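Local atomic coordinates of glutamate--tRNA ligase (Elizabethkingia anophelis, PDB entry 6B1Z), a protein that probably catalyses the ATP-dependent attachment of glutamate to its cognate tRNA, as a class I aminoacyl-tRNA synthetase. Residues F307-M310 / V311-G315; G28-T31 / A32-Y36; V226-G229 / E230-P234; E63-I66 / M67-E71. All coordinates share one frame; numbering follows the deposited sequence.

Interaction 1. Residues F307-M310 / V311-G315; sequences FINM and VAMLG
V311 lays its CG2 methyl over one face of the F307 ring, 4.1 Å from CG2 to the ring centroid and 18° off the ring normal, a CH-pi contact one helical turn apart. F307 has CG anti to its backbone nitrogen (chi1 175°), which carries the ring forward alongside the next turn although its CB starts off the other way. The same methyl meets M310 from another direction: bends at chi2 and chi3 curl the thioether back, so that CE of M310 ends 3.8 Å from CG2 of V311. Beta-branched valine suits its place by holding CG2 close to the backbone, where it can sit on the phenyl face, and an unbranched methionine chain can bend to reach that methyl. Farther round, the M313 chain crosses N309, with CE of M313 3.7 Å from ND2 of N309; the N309 amide itself is held by Y358, E323 and V325. The backbone bonds from V311 N to F307 O and from A312 N to I308 O, both 3.0 Å, are regular, whereas M313 N makes only weak bonds, to N309 O and M310 O. Helical bonding thus fades at this buried end of helix 304-312, leaving the carbonyl of A312 for a partner outside the helix.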
loop_
_atom_site.group_PDB
_atom_site.type_symbol
_atom_site.label_atom_id
_atom_site.label_comp_id
_atom_site.label_asym_id
_atom_site.label_seq_id
_atom_site.Cartn_x
_atom_site.Cartn_y
_atom_site.Cartn_z
ATOM N N PHE A 307 -6.161 1.877 6.913
ATOM C CA PHE A 307 -5.406 1.607 5.696
ATOM C C PHE A 307 -5.634 0.184 5.192
ATOM O O PHE A 307 -5.942 -0.019 4.010
ATOM C CB PHE A 307 -3.924 1.856 5.962
ATOM C CG PHE A 307 -3.029 1.496 4.799
ATOM C CD1 PHE A 307 -3.092 2.218 3.618
ATOM C CD2 PHE A 307 -2.123 0.449 4.911
ATOM C CE1 PHE A 307 -2.261 1.892 2.543
ATOM C CE2 PHE A 307 -1.285 0.106 3.854
ATOM C CZ PHE A 307 -1.349 0.833 2.676
ATOM N N ILE A 308 -5.475 -0.816 6.069
ATOM C CA ILE A 308 -5.564 -2.190 5.583
ATOM C C ILE A 308 -7.015 -2.585 5.295
ATOM O O ILE A 308 -7.271 -3.389 4.387
ATOM C CB ILE A 308 -4.842 -3.141 6.562
ATOM C CG1 ILE A 308 -4.457 -4.432 5.826
ATOM C CG2 ILE A 308 -5.679 -3.381 7.830
ATOM C CD1 ILE A 308 -3.481 -4.193 4.662
ATOM N N ASN A 309 -7.989 -1.986 5.994
ATOM C CA ASN A 309 -9.394 -2.176 5.634
ATOM C C ASN A 309 -9.651 -1.668 4.212
ATOM O O ASN A 309 -10.333 -2.329 3.411
ATOM C CB ASN A 309 -10.270 -1.449 6.682
ATOM C CG ASN A 309 -11.743 -1.905 6.709
ATOM O OD1 ASN A 309 -12.451 -1.633 7.682
ATOM N ND2 ASN A 309 -12.225 -2.536 5.636
ATOM N N MET A 310 -9.100 -0.499 3.882
ATOM C CA MET A 310 -9.263 0.058 2.540
ATOM C C MET A 310 -8.627 -0.852 1.488
ATOM O O MET A 310 -9.237 -1.156 0.450
ATOM C CB MET A 310 -8.649 1.460 2.508
ATOM C CG MET A 310 -8.686 2.150 1.136
ATOM S SD MET A 310 -7.318 1.686 0.041
ATOM C CE MET A 310 -5.940 2.459 0.857
ATOM N N VAL A 311 -7.406 -1.317 1.757
ATOM C CA VAL A 311 -6.702 -2.143 0.775
ATOM C C VAL A 311 -7.446 -3.447 0.535
ATOM O O VAL A 311 -7.572 -3.906 -0.610
ATOM C CB VAL A 311 -5.251 -2.384 1.236
ATOM C CG1 VAL A 311 -4.562 -3.406 0.306
ATOM C CG2 VAL A 311 -4.461 -1.066 1.212
ATOM N N ALA A 312 -7.979 -4.054 1.601
ATOM C CA ALA A 312 -8.699 -5.316 1.466
ATOM C C ALA A 312 -9.866 -5.207 0.504
ATOM O O ALA A 312 -10.164 -6.153 -0.231
ATOM C CB ALA A 312 -9.211 -5.770 2.837
ATOM N N MET A 313 -10.548 -4.064 0.500
ATOM C CA MET A 313 -11.755 -3.919 -0.289
ATOM C C MET A 313 -11.478 -3.552 -1.741
ATOM O O MET A 313 -12.431 -3.311 -2.488
ATOM C CB MET A 313 -12.675 -2.886 0.375
ATOM C CG MET A 313 -13.095 -3.296 1.790
ATOM S SD MET A 313 -13.704 -5.008 1.886
ATOM C CE MET A 313 -14.019 -5.142 3.645
ATOM N N LEU A 314 -10.207 -3.505 -2.154
ATOM C CA LEU A 314 -9.852 -3.311 -3.566
ATOM C C LEU A 314 -9.993 -4.646 -4.296
ATOM O O LEU A 314 -9.023 -5.316 -4.668
ATOM C CB LEU A 314 -8.445 -2.731 -3.691
ATOM C CG LEU A 314 -8.266 -1.312 -3.142
ATOM C CD1 LEU A 314 -6.804 -0.911 -3.176
ATOM C CD2 LEU A 314 -9.116 -0.309 -3.928
ATOM N N GLY A 315 -11.247 -5.022 -4.550
ATOM C CA GLY A 315 -11.545 -6.217 -5.309
ATOM C C GLY A 315 -12.102 -7.362 -4.501
ATOM O O GLY A 315 -12.348 -8.432 -5.065
#

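Interaction 2. Residues G28-T31 / A32-Y36; sequences GVRT and ALYDY
R30 sends its aliphatic stem over one face of the Y34 ring, with CG of R30 3.9 Å from the ring centroid and 19° off the normal, a CH-pi contact between successive turns of helix 26-41. CD of R30 follows, 3.7 Å from CE2 of Y34. The R30 chain runs extended through chi2 and then bends at chi3 (57°), which turns the guanidinium to within 21° of the plane of the tyrosine ring. Beside this pair, T31 and D35 point the same way, with CG2 of T31 3.8 Å from OD2 of D35. Beneath them the helix is regular: Y34 N bonds to R30 O and D35 N to T31 O, each at 2.9 Å.

Groups farther out fix the polar ends. R30 gives NH1 to L314 O and NH2 to S257 O, Y34 OH bonds to A312 O, and T31 OG1 to G27 O. Small A32 lets the helix lie close to F16 of strand 13-16, in their shared beta-alpha-beta unit. Arginine and tyrosine suit the place because each joins an apolar body to a polar tip: the arginine stem packs on the tyrosine ring, while their tips satisfy buried carbonyls at and just after the end of helix 304-312.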
loop_
_atom_site.group_PDB
_atom_site.type_symbol
_atom_site.label_atom_id
_atom_site.label_comp_id
_atom_site.label_asym_id
_atom_site.label_seq_id
_atom_site.Cartn_x
_atom_site.Cartn_y
_atom_site.Cartn_z
ATOM N N GLY A 28 1.412 -4.496 -3.891
ATOM C CA GLY A 28 2.159 -5.454 -3.094
ATOM C C GLY A 28 1.602 -5.623 -1.692
ATOM O O GLY A 28 1.566 -6.730 -1.160
ATOM N N VAL A 29 1.148 -4.524 -1.082
ATOM C CA VAL A 29 0.477 -4.611 0.212
ATOM C C VAL A 29 -0.753 -5.492 0.109
ATOM O O VAL A 29 -1.010 -6.327 0.988
ATOM C CB VAL A 29 0.101 -3.205 0.708
ATOM C CG1 VAL A 29 -0.744 -3.293 1.995
ATOM C CG2 VAL A 29 1.364 -2.375 0.931
ATOM N N ARG A 30 -1.533 -5.318 -0.965
ATOM C CA ARG A 30 -2.745 -6.126 -1.135
ATOM C C ARG A 30 -2.416 -7.599 -1.296
ATOM O O ARG A 30 -3.096 -8.457 -0.712
ATOM C CB ARG A 30 -3.580 -5.642 -2.316
ATOM C CG ARG A 30 -4.961 -6.344 -2.372
ATOM C CD ARG A 30 -5.768 -6.016 -3.603
ATOM N NE ARG A 30 -5.033 -6.344 -4.818
ATOM C CZ ARG A 30 -5.442 -6.034 -6.042
ATOM N NH1 ARG A 30 -6.615 -5.436 -6.243
ATOM N NH2 ARG A 30 -4.665 -6.342 -7.068
ATOM N N THR A 31 -1.390 -7.917 -2.087
ATOM C CA THR A 31 -0.993 -9.313 -2.243
ATOM C C THR A 31 -0.588 -9.918 -0.908
ATOM O O THR A 31 -1.037 -11.016 -0.543
ATOM C CB THR A 31 0.138 -9.423 -3.261
ATOM O OG1 THR A 31 -0.379 -9.072 -4.552
ATOM C CG2 THR A 31 0.670 -10.870 -3.288
ATOM N N ALA A 32 0.256 -9.206 -0.149
ATOM C CA ALA A 32 0.641 -9.682 1.174
ATOM C C ALA A 32 -0.577 -9.882 2.071
ATOM O O ALA A 32 -0.664 -10.887 2.785
ATOM C CB ALA A 32 1.622 -8.696 1.827
ATOM N N LEU A 33 -1.529 -8.941 2.043
ATOM C CA LEU A 33 -2.726 -9.061 2.868
ATOM C C LEU A 33 -3.531 -10.295 2.501
ATOM O O LEU A 33 -3.963 -11.047 3.383
ATOM C CB LEU A 33 -3.586 -7.803 2.738
ATOM C CG LEU A 33 -4.947 -7.880 3.431
ATOM C CD1 LEU A 33 -4.823 -7.976 4.957
ATOM C CD2 LEU A 33 -5.788 -6.689 3.045
ATOM N N TYR A 34 -3.754 -10.515 1.200
ATOM C CA TYR A 34 -4.544 -11.679 0.804
ATOM C C TYR A 34 -3.813 -12.984 1.128
ATOM O O TYR A 34 -4.463 -13.973 1.499
ATOM C CB TYR A 34 -4.928 -11.583 -0.681
ATOM C CG TYR A 34 -5.974 -10.521 -1.025
ATOM C CD1 TYR A 34 -6.625 -9.765 -0.039
ATOM C CD2 TYR A 34 -6.312 -10.274 -2.348
ATOM C CE1 TYR A 34 -7.573 -8.798 -0.383
ATOM C CE2 TYR A 34 -7.263 -9.316 -2.695
ATOM C CZ TYR A 34 -7.885 -8.581 -1.715
ATOM O OH TYR A 34 -8.819 -7.652 -2.082
ATOM N N ASP A 35 -2.475 -13.010 1.012
ATOM C CA ASP A 35 -1.692 -14.136 1.533
ATOM C C ASP A 35 -1.996 -14.394 3.003
ATOM O O ASP A 35 -2.254 -15.533 3.419
ATOM C CB ASP A 35 -0.194 -13.851 1.407
ATOM C CG ASP A 35 0.355 -14.077 0.035
ATOM O OD1 ASP A 35 -0.044 -15.063 -0.630
ATOM O OD2 ASP A 35 1.242 -13.273 -0.366
ATOM N N TYR A 36 -1.899 -13.337 3.814
ATOM C CA TYR A 36 -2.079 -13.457 5.256
ATOM C C TYR A 36 -3.489 -13.915 5.596
ATOM O O TYR A 36 -3.681 -14.863 6.371
ATOM C CB TYR A 36 -1.774 -12.103 5.898
ATOM C CG TYR A 36 -1.807 -12.082 7.409
ATOM C CD1 TYR A 36 -0.801 -12.679 8.156
ATOM C CD2 TYR A 36 -2.841 -11.446 8.087
ATOM C CE1 TYR A 36 -0.826 -12.647 9.534
ATOM C CE2 TYR A 36 -2.875 -11.409 9.463
ATOM C CZ TYR A 36 -1.866 -12.018 10.188
ATOM O OH TYR A 36 -1.902 -11.990 11.568
#

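Interaction 3. Residues V226-G229 / E230-P234; sequences VIRG and EEWLP. With FMT (formic acid), chain C.
R228 and W232 pack together where parallel strand 225-229 of the class I catalytic domain, a Rossmann-like fold, runs into a short 3-10 turn. The tight side is the arginine stem against the indole. The two side chains cross at about a right angle, CB of W232 lies 3.3 Å from NE of R228 over one face of the guanidinium, and the guanidinium and indole planes stand 25° apart. R228 places CG between its backbone nitrogen and carbonyl carbon (chi1 65°), and the chain beyond stays extended. Arginine suits the site because its long apolar stem can lie along the broad, flat indole while the guanidinium reaches polar partners: NH2 bonds to H239, and more weakly to H255. Bordering this pair, a formic acid, probably from the crystallisation liquor, sits over one face of the indole; NH1 of R228 donates to its O2 at 2.9 Å, at the guanidinium edge, and R15 binds it too. The turn is closed by W232 N donating to G229 O at 3.1 Å.

The other side is looser and wetter. E230 turns elsewhere, to a salt bridge with R186 and a bond to L258 N. Exposed E231 reaches G229 through a water that accepts from G229 N and donates to OE2 of E231, both at 2.8 Å. Glycine, having no CB, lets OE1 of E231 approach CA of G229 to 3.3 Å.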
loop_
_atom_site.group_PDB
_atom_site.type_symbol
_atom_site.label_atom_id
_atom_site.label_comp_id
_atom_site.label_asym_id
_atom_site.label_seq_id
_atom_site.Cartn_x
_atom_site.Cartn_y
_atom_site.Cartn_z
ATOM N N VAL A 226 -0.131 -20.100 -4.702
ATOM C CA VAL A 226 0.656 -18.952 -5.143
ATOM C C VAL A 226 -0.329 -17.840 -5.481
ATOM O O VAL A 226 -1.054 -17.932 -6.476
ATOM C CB VAL A 226 1.536 -19.309 -6.350
ATOM C CG1 VAL A 226 2.188 -18.073 -6.943
ATOM C CG2 VAL A 226 2.585 -20.328 -5.939
ATOM N N ILE A 227 -0.346 -16.794 -4.659
ATOM C CA ILE A 227 -1.212 -15.635 -4.832
ATOM C C ILE A 227 -0.327 -14.482 -5.264
ATOM O O ILE A 227 0.605 -14.116 -4.541
ATOM C CB ILE A 227 -1.958 -15.286 -3.539
ATOM C CG1 ILE A 227 -2.786 -16.473 -3.037
ATOM C CG2 ILE A 227 -2.824 -14.043 -3.757
ATOM C CD1 ILE A 227 -3.387 -16.303 -1.625
ATOM N N ARG A 228 -0.594 -13.917 -6.440
ATOM C CA ARG A 228 0.314 -12.903 -6.973
ATOM C C ARG A 228 -0.410 -12.042 -8.002
ATOM O O ARG A 228 -1.553 -12.316 -8.377
ATOM C CB ARG A 228 1.561 -13.562 -7.574
ATOM C CG ARG A 228 1.276 -14.424 -8.784
ATOM C CD ARG A 228 2.516 -15.230 -9.178
ATOM N NE ARG A 228 2.255 -15.975 -10.408
ATOM C CZ ARG A 228 3.054 -16.913 -10.916
ATOM N NH1 ARG A 228 4.170 -17.261 -10.283
ATOM N NH2 ARG A 228 2.714 -17.512 -12.051
ATOM N N GLY A 229 0.282 -10.978 -8.466
ATOM C CA GLY A 229 -0.324 -10.058 -9.413
ATOM C C GLY A 229 -0.406 -10.601 -10.831
ATOM O O GLY A 229 0.366 -11.470 -11.241
ATOM N N GLU A 230 -1.334 -10.026 -11.612
ATOM C CA GLU A 230 -1.521 -10.490 -12.984
ATOM C C GLU A 230 -0.343 -10.148 -13.898
ATOM O O GLU A 230 -0.304 -10.654 -15.026
ATOM C CB GLU A 230 -2.824 -9.945 -13.572
ATOM C CG GLU A 230 -2.816 -8.470 -13.885
ATOM C CD GLU A 230 -4.040 -8.019 -14.686
ATOM O OE1 GLU A 230 -4.421 -8.694 -15.673
ATOM O OE2 GLU A 230 -4.602 -6.964 -14.340
ATOM N N GLU A 231 0.627 -9.343 -13.443
ATOM C CA GLU A 231 1.849 -9.169 -14.227
ATOM C C GLU A 231 2.547 -10.498 -14.480
ATOM O O GLU A 231 3.288 -10.623 -15.466
ATOM C CB GLU A 231 2.817 -8.182 -13.540
ATOM C CG GLU A 231 3.543 -8.676 -12.284
ATOM C CD GLU A 231 2.781 -8.401 -10.998
ATOM O OE1 GLU A 231 1.586 -8.022 -11.087
ATOM O OE2 GLU A 231 3.385 -8.549 -9.898
ATOM N N TRP A 232 2.312 -11.487 -13.618
ATOM C CA TRP A 232 2.873 -12.824 -13.754
ATOM C C TRP A 232 2.027 -13.757 -14.606
ATOM O O TRP A 232 2.498 -14.852 -14.945
ATOM C CB TRP A 232 3.040 -13.479 -12.381
ATOM C CG TRP A 232 4.122 -12.892 -11.560
ATOM C CD1 TRP A 232 3.977 -12.004 -10.534
ATOM C CD2 TRP A 232 5.525 -13.162 -11.669
ATOM N NE1 TRP A 232 5.208 -11.703 -9.998
ATOM C CE2 TRP A 232 6.174 -12.396 -10.677
ATOM C CE3 TRP A 232 6.295 -13.979 -12.506
ATOM C CZ2 TRP A 232 7.553 -12.411 -10.502
ATOM C CZ3 TRP A 232 7.679 -13.997 -12.331
ATOM C CH2 TRP A 232 8.289 -13.212 -11.327
ATOM N N LEU A 233 0.788 -13.379 -14.931
ATOM C CA LEU A 233 -0.088 -14.311 -15.637
ATOM C C LEU A 233 0.462 -14.775 -16.986
ATOM O O LEU A 233 0.291 -15.964 -17.308
ATOM C CB LEU A 233 -1.486 -13.694 -15.799
ATOM C CG LEU A 233 -2.585 -14.652 -16.270
ATOM C CD1 LEU A 233 -2.779 -15.811 -15.297
ATOM C CD2 LEU A 233 -3.883 -13.863 -16.424
ATOM N N PRO A 234 1.126 -13.948 -17.803
ATOM C CA PRO A 234 1.656 -14.477 -19.069
ATOM C C PRO A 234 2.748 -15.516 -18.882
ATOM O O PRO A 234 3.047 -16.239 -19.844
ATOM C CB PRO A 234 2.187 -13.228 -19.782
ATOM C CG PRO A 234 1.373 -12.091 -19.180
ATOM C CD PRO A 234 1.242 -12.479 -17.735
HETATM C C FMT C . 5.608 -14.792 -7.668
HETATM O O1 FMT C . 4.930 -14.477 -6.682
HETATM O O2 FMT C . 5.636 -15.933 -8.157
HETATM O O HOH W 1 2.816 -10.078 -7.653
#

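Interaction 4. Residues E63-I66 / M67-E71; sequences EEYI and MEALE
M67 N and E63 O, 3.0 Å apart, form the first of four backbone hydrogen bonds that tie 63-66 to 67-71. E68 N to E64 O, A69 N to Y65 O and L70 N to I66 O follow, each at 2.9 Å. The charged and hydroxyl ends look outside the pair of turns: E63 makes a salt bridge to R91 and E68 one to R298, while Y65 OH bonds to L283 O. Glutamate suits these positions, since its long stem can leave the helix and meet a basic partner in another part of the fold.

Side-chain packing adds to this frame. I66 and L70 lie side by side and point the same way, CG2 of I66 approaching CD1 of L70 at 4.0 Å. In I66 the CG2 branch stands anti to the backbone nitrogen, beside the carbonyl carbon, which carries this methyl forward to the leucine one turn on. CG of L70 also rests 3.3 Å from I66 O. Y65 and A69 meet more loosely, CE1 of Y65 to CB of A69 4.5 Å; the Y65 ring also packs on F281 and P282. M67, bent at chi2 and chi3, folds its chain close, with CG of M67 3.7 Å from E63 O. Buried I66, A69 and L70 alongside exposed E64 and E68 make this an amphipathic alpha-helix, here helix 62-73 of the class I catalytic domain.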
loop_
_atom_site.group_PDB
_atom_site.type_symbol
_atom_site.label_atom_id
_atom_site.label_comp_id
_atom_site.label_asym_id
_atom_site.label_seq_id
_atom_site.Cartn_x
_atom_site.Cartn_y
_atom_site.Cartn_z
ATOM N N GLU A 63 14.587 -4.953 2.417
ATOM C CA GLU A 63 14.084 -6.011 3.282
ATOM C C GLU A 63 13.585 -5.433 4.598
ATOM O O GLU A 63 12.497 -5.802 5.071
ATOM C CB GLU A 63 15.172 -7.056 3.530
ATOM C CG GLU A 63 14.715 -8.171 4.456
ATOM C CD GLU A 63 15.780 -9.227 4.644
ATOM O OE1 GLU A 63 16.398 -9.616 3.630
ATOM O OE2 GLU A 63 16.016 -9.635 5.802
ATOM N N GLU A 64 14.363 -4.518 5.189
ATOM C CA GLU A 64 13.945 -3.846 6.414
ATOM C C GLU A 64 12.648 -3.075 6.198
ATOM O O GLU A 64 11.741 -3.125 7.035
ATOM C CB GLU A 64 15.052 -2.913 6.905
ATOM C CG GLU A 64 16.333 -3.626 7.357
ATOM C CD GLU A 64 17.329 -3.878 6.225
ATOM O OE1 GLU A 64 16.911 -4.068 5.061
ATOM O OE2 GLU A 64 18.546 -3.881 6.508
ATOM N N TYR A 65 12.534 -2.375 5.067
ATOM C CA TYR A 65 11.287 -1.681 4.738
ATOM C C TYR A 65 10.094 -2.638 4.730
ATOM O O TYR A 65 9.025 -2.333 5.281
ATOM C CB TYR A 65 11.433 -0.984 3.377
ATOM C CG TYR A 65 10.243 -0.131 2.980
ATOM C CD1 TYR A 65 9.065 -0.718 2.502
ATOM C CD2 TYR A 65 10.308 1.249 3.071
ATOM C CE1 TYR A 65 7.979 0.055 2.157
ATOM C CE2 TYR A 65 9.224 2.036 2.717
ATOM C CZ TYR A 65 8.070 1.429 2.263
ATOM O OH TYR A 65 6.993 2.206 1.906
ATOM N N ILE A 66 10.241 -3.783 4.059
ATOM C CA ILE A 66 9.158 -4.752 3.976
ATOM C C ILE A 66 8.743 -5.216 5.364
ATOM O O ILE A 66 7.552 -5.238 5.696
ATOM C CB ILE A 66 9.581 -5.939 3.094
ATOM C CG1 ILE A 66 9.735 -5.481 1.645
ATOM C CG2 ILE A 66 8.573 -7.082 3.231
ATOM C CD1 ILE A 66 10.669 -6.400 0.826
ATOM N N MET A 67 9.723 -5.604 6.195
ATOM C CA MET A 67 9.398 -6.065 7.543
ATOM C C MET A 67 8.722 -4.965 8.356
ATOM O O MET A 67 7.727 -5.225 9.051
ATOM C CB MET A 67 10.659 -6.579 8.250
ATOM C CG MET A 67 11.127 -7.947 7.759
ATOM S SD MET A 67 9.872 -9.228 7.950
ATOM C CE MET A 67 9.671 -9.270 9.737
ATOM N N GLU A 68 9.224 -3.725 8.263
ATOM C CA GLU A 68 8.622 -2.624 9.013
ATOM C C GLU A 68 7.188 -2.367 8.558
ATOM O O GLU A 68 6.309 -2.090 9.378
ATOM C CB GLU A 68 9.472 -1.358 8.882
ATOM C CG GLU A 68 8.991 -0.197 9.754
ATOM C CD GLU A 68 9.908 1.019 9.689
ATOM O OE1 GLU A 68 11.053 0.892 9.197
ATOM O OE2 GLU A 68 9.483 2.108 10.136
ATOM N N ALA A 69 6.926 -2.486 7.256
ATOM C CA ALA A 69 5.569 -2.241 6.768
ATOM C C ALA A 69 4.620 -3.344 7.204
ATOM O O ALA A 69 3.490 -3.067 7.624
ATOM C CB ALA A 69 5.575 -2.114 5.246
ATOM N N LEU A 70 5.059 -4.601 7.103
ATOM C CA LEU A 70 4.230 -5.705 7.568
ATOM C C LEU A 70 3.973 -5.605 9.066
ATOM O O LEU A 70 2.859 -5.884 9.525
ATOM C CB LEU A 70 4.894 -7.041 7.225
ATOM C CG LEU A 70 5.076 -7.374 5.748
ATOM C CD1 LEU A 70 5.837 -8.690 5.635
ATOM C CD2 LEU A 70 3.709 -7.461 5.064
ATOM N N GLU A 71 4.988 -5.193 9.843
ATOM C CA GLU A 71 4.807 -5.016 11.286
ATOM C C GLU A 71 3.823 -3.888 11.586
ATOM O O GLU A 71 2.988 -4.010 12.495
ATOM C CB GLU A 71 6.170 -4.772 11.950
ATOM C CG GLU A 71 7.058 -6.042 11.973
ATOM C CD GLU A 71 8.544 -5.776 12.246
ATOM O OE1 GLU A 71 8.934 -4.605 12.417
ATOM O OE2 GLU A 71 9.329 -6.755 12.287
#

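How the interactions relate
Helix 26-41, which carries interaction 2, touches each of the other three contacts. The centres of interactions 1 and 2 are about 10 Å apart, and their join is partly polar and partly apolar, with A312 CB 3.5 Å from L33 CD2. Toward interaction 3 it is packing, T31 CG2 lying 3.5 Å from I227 O. Interaction 4 is reached more lightly, through A32 CB and L70 CD2 at 4.0 Å. The centres of interactions 3 and 4, which do not meet, are about 22 Å apart. G28 of interaction 2 closes the HLGG form of the HIGH motif, which in related class I synthetases lines the ATP site. Separate formic acid molecules, probably from the crystallisation liquor, lie beside interactions 2 and 3.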